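Local coordinates for mitochondrial association factor 1 (Toxoplasma gondii, PDB 6BXS), which is a membrane-associated parasite factor with a macro domain-like fold, encoded at a locus required for direct manipulation of host mitochondria, at residues F66-I79 against P154-M167. Residues are numbered along the deposited sequence; the frame is centred on the assembly and turned at random.
Sequences FADTIIEEARRNRI and PEVTPHGNEMNDVM. With SO4 (sulfate ion), chain E.
Asn77, just past the end of helix 61-76, gives the one hydrogen bond between the two segments, ND2 to Glu155 O at 2.6 Å. The oxygen lies in the amide plane of Asn77, but ND2 stands far above the carbonyl plane, at a C=O...donor angle of only 101°. ND2 also reaches Glu73 OE2 (3.1 Å), so one amide NH2 links that carboxylate to Glu155 O, while Arg76 pairs with Glu73 OE1. With CG anti to its backbone N (chi1 -172°) and a bend at chi2, Glu73 lays its CG against Thr157 O, 3.3 Å away, and turns its carboxylate toward His159 and Gly160.

Val156 rests its CB on Ile70 CG2 (4.1 Å) and its CG1 on Ala74 CB (4.0 Å). Met167, bent at chi3 (-73°), swings CE over one face of the Phe66 ring, 4.2 Å from the centroid, with SD oblique to it: a Met-aromatic contact. Ile70, crossing Met167 at about a right angle, brings CD1 to 4.1 Å from SD.

A sulfate, probably from the crystallisation liquor, sits beside Thr69, its O4 3.2 Å from His159 NE2, which also bonds to Tyr37 O. The helix closes in a Schellman motif at Arg78 and packs beside the loop joining antiparallel strands 147-152 and 166-170 of a macro domain-like alpha/beta fold.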
loop_
_atom_site.group_PDB
_atom_site.type_symbol
_atom_site.label_atom_id
_atom_site.label_comp_id
_atom_site.label_asym_id
_atom_site.label_seq_id
_atom_site.Cartn_x
_atom_site.Cartn_y
_atom_site.Cartn_z
ATOM N N PHE A 66 3.240 -11.035 2.543
ATOM C CA PHE A 66 3.181 -10.234 3.763
ATOM C C PHE A 66 2.883 -11.121 4.969
ATOM O O PHE A 66 3.534 -11.017 6.007
ATOM C CB PHE A 66 2.112 -9.141 3.645
ATOM C CG PHE A 66 2.667 -7.745 3.612
ATOM C CD1 PHE A 66 3.184 -7.163 4.757
ATOM C CD2 PHE A 66 2.657 -7.007 2.440
ATOM C CE1 PHE A 66 3.689 -5.876 4.732
ATOM C CE2 PHE A 66 3.159 -5.721 2.409
ATOM C CZ PHE A 66 3.675 -5.154 3.556
ATOM N N ALA A 67 1.891 -11.991 4.821
ATOM C CA ALA A 67 1.509 -12.904 5.894
ATOM C C ALA A 67 2.648 -13.857 6.242
ATOM O O ALA A 67 2.967 -14.049 7.416
ATOM C CB ALA A 67 0.273 -13.681 5.499
ATOM N N ASP A 68 3.257 -14.450 5.220
ATOM C CA ASP A 68 4.379 -15.363 5.417
ATOM C C ASP A 68 5.523 -14.683 6.159
ATOM O O ASP A 68 6.134 -15.276 7.047
ATOM C CB ASP A 68 4.877 -15.894 4.070
ATOM C CG ASP A 68 3.858 -16.785 3.382
ATOM O OD1 ASP A 68 2.943 -17.283 4.071
ATOM O OD2 ASP A 68 3.973 -16.989 2.155
ATOM N N THR A 69 5.802 -13.436 5.792
ATOM C CA THR A 69 6.874 -12.668 6.416
ATOM C C THR A 69 6.573 -12.378 7.883
ATOM O O THR A 69 7.444 -12.508 8.743
ATOM C CB THR A 69 7.104 -11.336 5.677
ATOM O OG1 THR A 69 7.439 -11.598 4.309
ATOM C CG2 THR A 69 8.232 -10.543 6.323
ATOM N N ILE A 70 5.341 -11.967 8.160
ATOM C CA ILE A 70 4.910 -11.681 9.524
ATOM C C ILE A 70 4.924 -12.946 10.378
ATOM O O ILE A 70 5.368 -12.927 11.526
ATOM C CB ILE A 70 3.495 -11.062 9.541
ATOM C CG1 ILE A 70 3.544 -9.635 8.985
ATOM C CG2 ILE A 70 2.915 -11.065 10.957
ATOM C CD1 ILE A 70 2.187 -8.974 8.829
ATOM N N ILE A 71 4.423 -14.040 9.817
ATOM C CA ILE A 71 4.345 -15.303 10.543
ATOM C C ILE A 71 5.739 -15.866 10.819
ATOM O O ILE A 71 6.006 -16.354 11.916
ATOM C CB ILE A 71 3.506 -16.339 9.767
ATOM C CG1 ILE A 71 2.037 -15.905 9.734
ATOM C CG2 ILE A 71 3.612 -17.718 10.411
ATOM C CD1 ILE A 71 1.187 -16.647 8.717
ATOM N N GLU A 72 6.622 -15.802 9.824
ATOM C CA GLU A 72 7.979 -16.319 9.982
ATOM C C GLU A 72 8.709 -15.591 11.106
ATOM O O GLU A 72 9.375 -16.213 11.931
ATOM C CB GLU A 72 8.771 -16.183 8.680
ATOM C CG GLU A 72 10.054 -17.016 8.659
ATOM C CD GLU A 72 11.175 -16.390 7.841
ATOM O OE1 GLU A 72 11.296 -15.147 7.823
ATOM O OE2 GLU A 72 11.943 -17.152 7.217
ATOM N N GLU A 73 8.583 -14.269 11.129
ATOM C CA GLU A 73 9.236 -13.460 12.149
ATOM C C GLU A 73 8.627 -13.726 13.523
ATOM O O GLU A 73 9.324 -13.686 14.537
ATOM C CB GLU A 73 9.132 -11.973 11.800
ATOM C CG GLU A 73 9.941 -11.064 12.711
ATOM C CD GLU A 73 11.437 -11.300 12.600
ATOM O OE1 GLU A 73 11.905 -11.673 11.502
ATOM O OE2 GLU A 73 12.144 -11.113 13.613
ATOM N N ALA A 74 7.326 -13.999 13.551
ATOM C CA ALA A 74 6.640 -14.322 14.798
ATOM C C ALA A 74 7.171 -15.628 15.383
ATOM O O ALA A 74 7.444 -15.714 16.580
ATOM C CB ALA A 74 5.136 -14.418 14.572
ATOM N N ARG A 75 7.313 -16.638 14.530
ATOM C CA ARG A 75 7.822 -17.938 14.957
ATOM C C ARG A 75 9.274 -17.811 15.402
ATOM O O ARG A 75 9.697 -18.433 16.377
ATOM C CB ARG A 75 7.709 -18.962 13.824
ATOM C CG ARG A 75 7.591 -20.402 14.300
ATOM C CD ARG A 75 6.180 -20.708 14.773
ATOM N NE ARG A 75 5.228 -20.716 13.664
ATOM C CZ ARG A 75 3.908 -20.654 13.805
ATOM N NH1 ARG A 75 3.363 -20.570 15.012
ATOM N NH2 ARG A 75 3.127 -20.670 12.733
ATOM N N ARG A 76 10.029 -17.000 14.668
ATOM C CA ARG A 76 11.427 -16.738 14.981
ATOM C C ARG A 76 11.571 -16.164 16.388
ATOM O O ARG A 76 12.446 -16.575 17.152
ATOM C CB ARG A 76 12.019 -15.778 13.948
ATOM C CG ARG A 76 13.496 -15.487 14.120
ATOM C CD ARG A 76 14.030 -14.724 12.917
ATOM N NE ARG A 76 14.122 -15.574 11.733
ATOM C CZ ARG A 76 14.294 -15.123 10.494
ATOM N NH1 ARG A 76 14.367 -15.978 9.484
ATOM N NH2 ARG A 76 14.388 -13.820 10.260
ATOM N N ASN A 77 10.697 -15.220 16.724
ATOM C CA ASN A 77 10.689 -14.606 18.047
ATOM C C ASN A 77 9.856 -15.411 19.043
ATOM O O ASN A 77 9.520 -14.926 20.124
ATOM C CB ASN A 77 10.162 -13.175 17.953
ATOM C CG ASN A 77 11.040 -12.291 17.090
ATOM O OD1 ASN A 77 12.256 -12.240 17.274
ATOM N ND2 ASN A 77 10.431 -11.606 16.130
ATOM N N ARG A 78 9.530 -16.642 18.659
ATOM C CA ARG A 78 8.800 -17.578 19.511
ATOM C C ARG A 78 7.450 -17.038 19.977
ATOM O O ARG A 78 7.249 -16.767 21.159
ATOM C CB ARG A 78 9.651 -17.964 20.726
ATOM C CG ARG A 78 10.834 -18.870 20.398
ATOM C CD ARG A 78 10.401 -20.157 19.703
ATOM N NE ARG A 78 9.124 -20.662 20.218
ATOM C CZ ARG A 78 8.030 -20.884 19.487
ATOM N NH1 ARG A 78 8.015 -20.663 18.176
ATOM N NH2 ARG A 78 6.932 -21.338 20.075
ATOM N N ILE A 79 6.532 -16.891 19.027
ATOM C CA ILE A 79 5.146 -16.546 19.322
ATOM C C ILE A 79 4.224 -17.522 18.600
ATOM O O ILE A 79 4.452 -17.832 17.432
ATOM C CB ILE A 79 4.814 -15.106 18.891
ATOM C CG1 ILE A 79 5.591 -14.108 19.744
ATOM C CG2 ILE A 79 3.318 -14.825 19.028
ATOM C CD1 ILE A 79 5.648 -12.731 19.154
ATOM N N PRO A 154 7.433 -5.380 17.899
ATOM C CA PRO A 154 8.824 -5.756 17.615
ATOM C C PRO A 154 8.993 -7.232 17.266
ATOM O O PRO A 154 9.917 -7.588 16.539
ATOM C CB PRO A 154 9.551 -5.426 18.925
ATOM C CG PRO A 154 8.697 -4.412 19.593
ATOM C CD PRO A 154 7.291 -4.762 19.228
ATOM N N GLU A 155 8.102 -8.078 17.771
ATOM C CA GLU A 155 8.266 -9.519 17.601
ATOM C C GLU A 155 7.739 -10.031 16.256
ATOM O O GLU A 155 7.817 -11.228 15.982
ATOM C CB GLU A 155 7.578 -10.273 18.736
ATOM C CG GLU A 155 8.061 -9.888 20.127
ATOM C CD GLU A 155 7.382 -8.642 20.670
ATOM O OE1 GLU A 155 6.645 -7.975 19.913
ATOM O OE2 GLU A 155 7.590 -8.332 21.862
ATOM N N VAL A 156 7.208 -9.135 15.425
ATOM C CA VAL A 156 6.826 -9.492 14.057
ATOM C C VAL A 156 7.435 -8.520 13.046
ATOM O O VAL A 156 7.098 -8.548 11.863
ATOM C CB VAL A 156 5.293 -9.514 13.872
ATOM C CG1 VAL A 156 4.649 -10.460 14.876
ATOM C CG2 VAL A 156 4.707 -8.118 14.001
ATOM N N THR A 157 8.333 -7.662 13.517
ATOM C CA THR A 157 8.973 -6.671 12.658
ATOM C C THR A 157 9.982 -7.341 11.724
ATOM O O THR A 157 10.935 -7.954 12.201
ATOM C CB THR A 157 9.689 -5.597 13.491
ATOM O OG1 THR A 157 8.748 -4.964 14.369
ATOM C CG2 THR A 157 10.328 -4.544 12.592
ATOM N N PRO A 158 9.777 -7.225 10.396
ATOM C CA PRO A 158 10.655 -7.875 9.411
ATOM C C PRO A 158 12.149 -7.643 9.640
ATOM O O PRO A 158 12.585 -6.503 9.803
ATOM C CB PRO A 158 10.214 -7.242 8.087
ATOM C CG PRO A 158 8.792 -6.915 8.295
ATOM C CD PRO A 158 8.664 -6.515 9.738
ATOM N N HIS A 159 12.912 -8.733 9.656
ATOM C CA HIS A 159 14.363 -8.686 9.825
ATOM C C HIS A 159 14.770 -8.098 11.174
ATOM O O HIS A 159 15.927 -7.728 11.368
ATOM C CB HIS A 159 15.002 -7.882 8.688
ATOM C CG HIS A 159 14.496 -8.260 7.331
ATOM N ND1 HIS A 159 14.636 -9.527 6.813
ATOM C CD2 HIS A 159 13.844 -7.537 6.389
ATOM C CE1 HIS A 159 14.094 -9.572 5.608
ATOM N NE2 HIS A 159 13.607 -8.378 5.327
ATOM N N GLY A 160 13.820 -8.020 12.103
ATOM C CA GLY A 160 14.091 -7.523 13.442
ATOM C C GLY A 160 14.675 -6.122 13.473
ATOM O O GLY A 160 15.335 -5.743 14.442
ATOM N N ASN A 161 14.437 -5.354 12.412
ATOM C CA ASN A 161 14.936 -3.986 12.324
ATOM C C ASN A 161 13.847 -2.974 12.658
ATOM O O ASN A 161 12.793 -2.957 12.023
ATOM C CB ASN A 161 15.492 -3.706 10.927
ATOM C CG ASN A 161 16.372 -2.470 10.889
ATOM O OD1 ASN A 161 15.892 -1.348 11.046
ATOM N ND2 ASN A 161 17.666 -2.672 10.677
ATOM N N GLU A 162 14.122 -2.129 13.649
ATOM C CA GLU A 162 13.184 -1.108 14.117
ATOM C C GLU A 162 12.580 -0.279 12.982
ATOM O O GLU A 162 11.447 0.192 13.084
ATOM C CB GLU A 162 13.891 -0.173 15.106
ATOM C CG GLU A 162 12.975 0.790 15.849
ATOM C CD GLU A 162 13.639 2.126 16.131
ATOM O OE1 GLU A 162 13.839 2.910 15.175
ATOM O OE2 GLU A 162 13.967 2.392 17.307
ATOM N N MET A 163 13.337 -0.103 11.902
ATOM C CA MET A 163 12.910 0.760 10.804
ATOM C C MET A 163 11.882 0.107 9.877
ATOM O O MET A 163 11.335 0.772 8.997
ATOM C CB MET A 163 14.120 1.195 9.976
ATOM C CG MET A 163 15.084 2.112 10.709
ATOM S SD MET A 163 16.401 2.697 9.626
ATOM C CE MET A 163 17.244 3.846 10.713
ATOM N N ASN A 164 11.625 -1.185 10.075
ATOM C CA ASN A 164 10.717 -1.933 9.205
ATOM C C ASN A 164 9.355 -2.215 9.844
ATOM O O ASN A 164 8.625 -3.093 9.387
ATOM C CB ASN A 164 11.365 -3.261 8.793
ATOM C CG ASN A 164 12.584 -3.069 7.912
ATOM O OD1 ASN A 164 12.721 -2.052 7.235
ATOM N ND2 ASN A 164 13.474 -4.056 7.913
ATOM N N ASP A 165 9.006 -1.460 10.881
ATOM C CA ASP A 165 7.836 -1.787 11.696
ATOM C C ASP A 165 6.582 -0.991 11.329
ATOM O O ASP A 165 5.673 -0.851 12.148
ATOM C CB ASP A 165 8.163 -1.569 13.174
ATOM C CG ASP A 165 8.451 -0.121 13.501
ATOM O OD1 ASP A 165 8.632 0.685 12.564
ATOM O OD2 ASP A 165 8.506 0.210 14.702
ATOM N N VAL A 166 6.541 -0.464 10.109
ATOM C CA VAL A 166 5.325 0.146 9.578
ATOM C C VAL A 166 4.947 -0.503 8.254
ATOM O O VAL A 166 5.787 -0.659 7.367
ATOM C CB VAL A 166 5.478 1.663 9.363
ATOM C CG1 VAL A 166 4.201 2.252 8.769
ATOM C CG2 VAL A 166 5.818 2.355 10.671
ATOM N N MET A 167 3.678 -0.880 8.135
ATOM C CA MET A 167 3.144 -1.410 6.889
ATOM C C MET A 167 1.853 -0.691 6.548
ATOM O O MET A 167 1.206 -0.111 7.420
ATOM C CB MET A 167 2.896 -2.920 6.986
ATOM C CG MET A 167 1.830 -3.327 7.999
ATOM S SD MET A 167 1.323 -5.055 7.839
ATOM C CE MET A 167 0.344 -5.007 6.338
HETATM S S SO4 E . 10.955 -10.109 2.704
HETATM O O1 SO4 E . 10.269 -10.870 3.745
HETATM O O2 SO4 E . 10.121 -10.068 1.506
HETATM O O3 SO4 E . 12.230 -10.748 2.384
HETATM O O4 SO4 E . 11.202 -8.750 3.178
#